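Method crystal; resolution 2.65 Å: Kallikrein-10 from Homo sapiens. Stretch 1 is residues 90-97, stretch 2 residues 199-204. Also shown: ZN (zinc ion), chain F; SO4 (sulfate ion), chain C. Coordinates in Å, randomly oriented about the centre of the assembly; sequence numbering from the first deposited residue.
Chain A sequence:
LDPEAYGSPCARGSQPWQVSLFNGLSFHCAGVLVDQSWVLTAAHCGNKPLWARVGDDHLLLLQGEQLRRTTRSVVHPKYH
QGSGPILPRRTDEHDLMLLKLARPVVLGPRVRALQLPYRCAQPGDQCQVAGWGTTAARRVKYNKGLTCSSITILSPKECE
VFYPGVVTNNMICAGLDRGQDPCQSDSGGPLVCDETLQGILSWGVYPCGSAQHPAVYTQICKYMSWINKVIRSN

Stretch 1 90-97: RTDEHDLM
Stretch 2, residues 199-204: GILSWG

Stretch 1 (90-97) and stretch 2 (199-204) lie in one chain of kallikrein-10, and every contact between them joins residues more than a hundred positions apart. Stretch 2 is a strand from G199 to W203, continuing from earlier in the chain. The contacting part of stretch 1, T91 to L96, is loop, and M97 is in strand conformation. The two touching parts run in nearly opposite directions, 166° apart end to end. No backbone-to-backbone hydrogen bonds link them. Side chains make most of the contact, and the backbone D92 O approaches S202 OG to 3.7 Å.

The register is set by three CA pairs. T91 CA lies 7.6 Å from W203 CA, D95 CA 6.7 Å from S202 CA, and L96 CA 7.7 Å from I200 CA. Most of stretch 1 is extended. H94 departs from this with phi/psi of 62/41, and D95 follows at -88/103. In stretch 2, I200 is at -116/130 and L201 at -63/123. S202 bends to -101/-64, and W203 returns to an extended -152/-175.

The polar centre is D95 with S202. Both CA-to-CB bonds point toward the partner stretch. D95 has chi1 in p (53°) and chi2 of -15°; S202 has chi1 in t (-168°). These rotamers bring the carboxylate and hydroxyl together. S202 OG is 2.7 Å from D95 OD1 and 2.6 Å from D95 OD2. The serine donates a hydrogen bond to the carboxylate, but which oxygen receives it is not settled.

D95 also serves the zinc ion. D95 OD2 binds ZN at 2.1 Å and D92 OD2 binds it at 1.9 Å, with one further ligand from elsewhere in the structure. The CA-to-CB bond of D92 points sideways. Its chi1 of -27° lies between wells, and chi2 is -85°; in this conformation OD2 reaches the metal.

W203 forms the other main contact. Its chi1 is p (48°) and chi2 is -81°. The CA-to-CB bond of T91 points toward stretch 2, and CB and CG2 lie over one face of the indole. T91 CG2 is 3.6 Å from the centroid of the five-membered ring, only 7° off the normal, a CH-pi contact. T91 OG1 is 3.5 Å from W203 NE1, but the angle is too poor for a hydrogen bond.

T91 has chi1 of 29°, between wells. Its hydroxyl is used within the loop: T91 OG1 donates to E93 OE1 at 2.5 Å. The CA-to-CB bond of E93 points away from stretch 2, yet chi1 and chi2 both in m (-55° and -39°), with chi3 of 156°, fold the carboxylate back. E93 OE2 reaches the edge of the indole, 4.4 Å from W203 NE1.

L96 and I200 make an apolar contact, L96 CD1 to I200 CB at 4.3 Å. I200 has chi1 and chi2 in m (-63° and -75°). L96 has chi1 of -116°, between wells, and chi2 in p (51°).

G204 turns to phi/psi 95/15, where a CB would jam against the preceding carbonyl oxygen. G204 N donates a very short hydrogen bond to sulfate O4, 2.5 Å.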

# COMPACT_ATOMS: atom_id res chain seq x y z
N ARG A 90 10.84 -18.34 0.85
CA ARG A 90 11.07 -17.00 1.38
C ARG A 90 10.48 -15.89 0.50
O ARG A 90 10.40 -15.98 -0.72
CB ARG A 90 12.56 -16.76 1.60
CG ARG A 90 12.99 -17.04 3.03
CD ARG A 90 11.90 -16.66 4.03
NE ARG A 90 12.20 -17.16 5.37
CZ ARG A 90 11.33 -17.21 6.37
NH1 ARG A 90 10.08 -16.80 6.20
NH2 ARG A 90 11.71 -17.67 7.56
N THR A 91 10.06 -14.83 1.17
CA THR A 91 9.37 -13.71 0.56
C THR A 91 10.20 -12.45 0.77
O THR A 91 11.21 -12.47 1.48
CB THR A 91 7.98 -13.55 1.17
OG1 THR A 91 8.00 -14.01 2.54
CG2 THR A 91 6.95 -14.34 0.39
N ASP A 92 9.76 -11.34 0.17
CA ASP A 92 10.49 -10.10 0.36
C ASP A 92 10.32 -9.62 1.78
O ASP A 92 9.20 -9.50 2.28
CB ASP A 92 10.00 -8.99 -0.57
CG ASP A 92 9.42 -9.50 -1.84
OD1 ASP A 92 10.19 -9.76 -2.79
OD2 ASP A 92 8.17 -9.58 -1.90
N GLU A 93 11.42 -9.30 2.43
CA GLU A 93 11.35 -8.85 3.80
C GLU A 93 11.87 -7.42 3.90
O GLU A 93 12.88 -7.08 3.27
CB GLU A 93 12.09 -9.84 4.71
CG GLU A 93 11.61 -11.34 4.59
CD GLU A 93 10.07 -11.57 4.42
OE1 GLU A 93 9.69 -12.64 3.87
OE2 GLU A 93 9.23 -10.73 4.85
N HIS A 94 11.14 -6.59 4.66
CA HIS A 94 11.31 -5.13 4.68
C HIS A 94 11.04 -4.51 3.31
O HIS A 94 11.75 -3.58 2.90
CB HIS A 94 12.71 -4.71 5.15
CG HIS A 94 13.02 -5.03 6.58
ND1 HIS A 94 12.27 -4.55 7.64
CD2 HIS A 94 14.03 -5.74 7.14
CE1 HIS A 94 12.80 -4.97 8.78
NE2 HIS A 94 13.87 -5.70 8.50
N ASP A 95 10.01 -4.96 2.59
CA ASP A 95 9.87 -4.42 1.24
C ASP A 95 9.03 -3.16 1.35
O ASP A 95 7.80 -3.20 1.40
CB ASP A 95 9.30 -5.42 0.24
CG ASP A 95 8.01 -6.05 0.67
OD1 ASP A 95 7.66 -5.96 1.87
OD2 ASP A 95 7.34 -6.67 -0.20
N LEU A 96 9.74 -2.04 1.28
CA LEU A 96 9.26 -0.68 1.35
C LEU A 96 10.16 0.12 0.43
O LEU A 96 11.37 -0.09 0.41
CB LEU A 96 9.35 -0.12 2.77
CG LEU A 96 8.03 0.24 3.44
CD1 LEU A 96 7.09 -0.94 3.34
CD2 LEU A 96 8.30 0.62 4.87
N MET A 97 9.57 1.01 -0.34
CA MET A 97 10.36 1.83 -1.24
C MET A 97 9.70 3.20 -1.28
O MET A 97 8.46 3.29 -1.37
CB MET A 97 10.43 1.18 -2.63
CG MET A 97 11.22 1.92 -3.65
SD MET A 97 11.22 1.11 -5.28
CE MET A 97 9.48 0.91 -5.61
N GLY A 199 -0.31 -0.01 6.61
CA GLY A 199 0.40 -1.08 5.93
C GLY A 199 0.52 -0.90 4.43
O GLY A 199 -0.37 -0.32 3.79
N ILE A 200 1.58 -1.46 3.87
CA ILE A 200 1.74 -1.60 2.42
C ILE A 200 1.78 -3.09 2.08
O ILE A 200 2.52 -3.85 2.70
CB ILE A 200 3.02 -0.89 1.93
CG1 ILE A 200 2.91 0.61 2.19
CG2 ILE A 200 3.24 -1.20 0.45
CD1 ILE A 200 2.01 1.32 1.25
N LEU A 201 0.97 -3.49 1.10
CA LEU A 201 0.80 -4.89 0.76
C LEU A 201 2.10 -5.50 0.27
O LEU A 201 2.70 -5.03 -0.70
CB LEU A 201 -0.28 -5.02 -0.31
CG LEU A 201 -0.62 -6.41 -0.81
CD1 LEU A 201 -1.02 -7.33 0.33
CD2 LEU A 201 -1.73 -6.25 -1.80
N SER A 202 2.53 -6.57 0.94
CA SER A 202 3.78 -7.25 0.59
C SER A 202 3.51 -8.51 -0.23
O SER A 202 3.93 -8.58 -1.38
CB SER A 202 4.61 -7.56 1.85
OG SER A 202 5.94 -7.96 1.53
N TRP A 203 2.84 -9.51 0.36
CA TRP A 203 2.45 -10.73 -0.35
C TRP A 203 1.20 -11.28 0.31
O TRP A 203 0.63 -10.67 1.21
CB TRP A 203 3.58 -11.76 -0.36
CG TRP A 203 4.19 -11.96 1.00
CD1 TRP A 203 5.14 -11.18 1.61
CD2 TRP A 203 3.88 -13.01 1.92
NE1 TRP A 203 5.45 -11.69 2.85
CE2 TRP A 203 4.68 -12.80 3.06
CE3 TRP A 203 3.01 -14.10 1.89
CZ2 TRP A 203 4.63 -13.63 4.15
CZ3 TRP A 203 2.96 -14.92 2.97
CH2 TRP A 203 3.77 -14.69 4.09
N GLY A 204 0.76 -12.46 -0.14
CA GLY A 204 -0.41 -13.10 0.42
C GLY A 204 -1.70 -12.84 -0.31
O GLY A 204 -2.77 -13.07 0.27
ZN ZN F . 7.41 -7.88 -1.86
S SO4 C . 1.41 -13.87 -3.26
O1 SO4 C . 1.12 -14.96 -4.09
O2 SO4 C . 2.84 -13.80 -3.31
O3 SO4 C . 0.89 -12.60 -3.72
O4 SO4 C . 1.03 -14.15 -1.91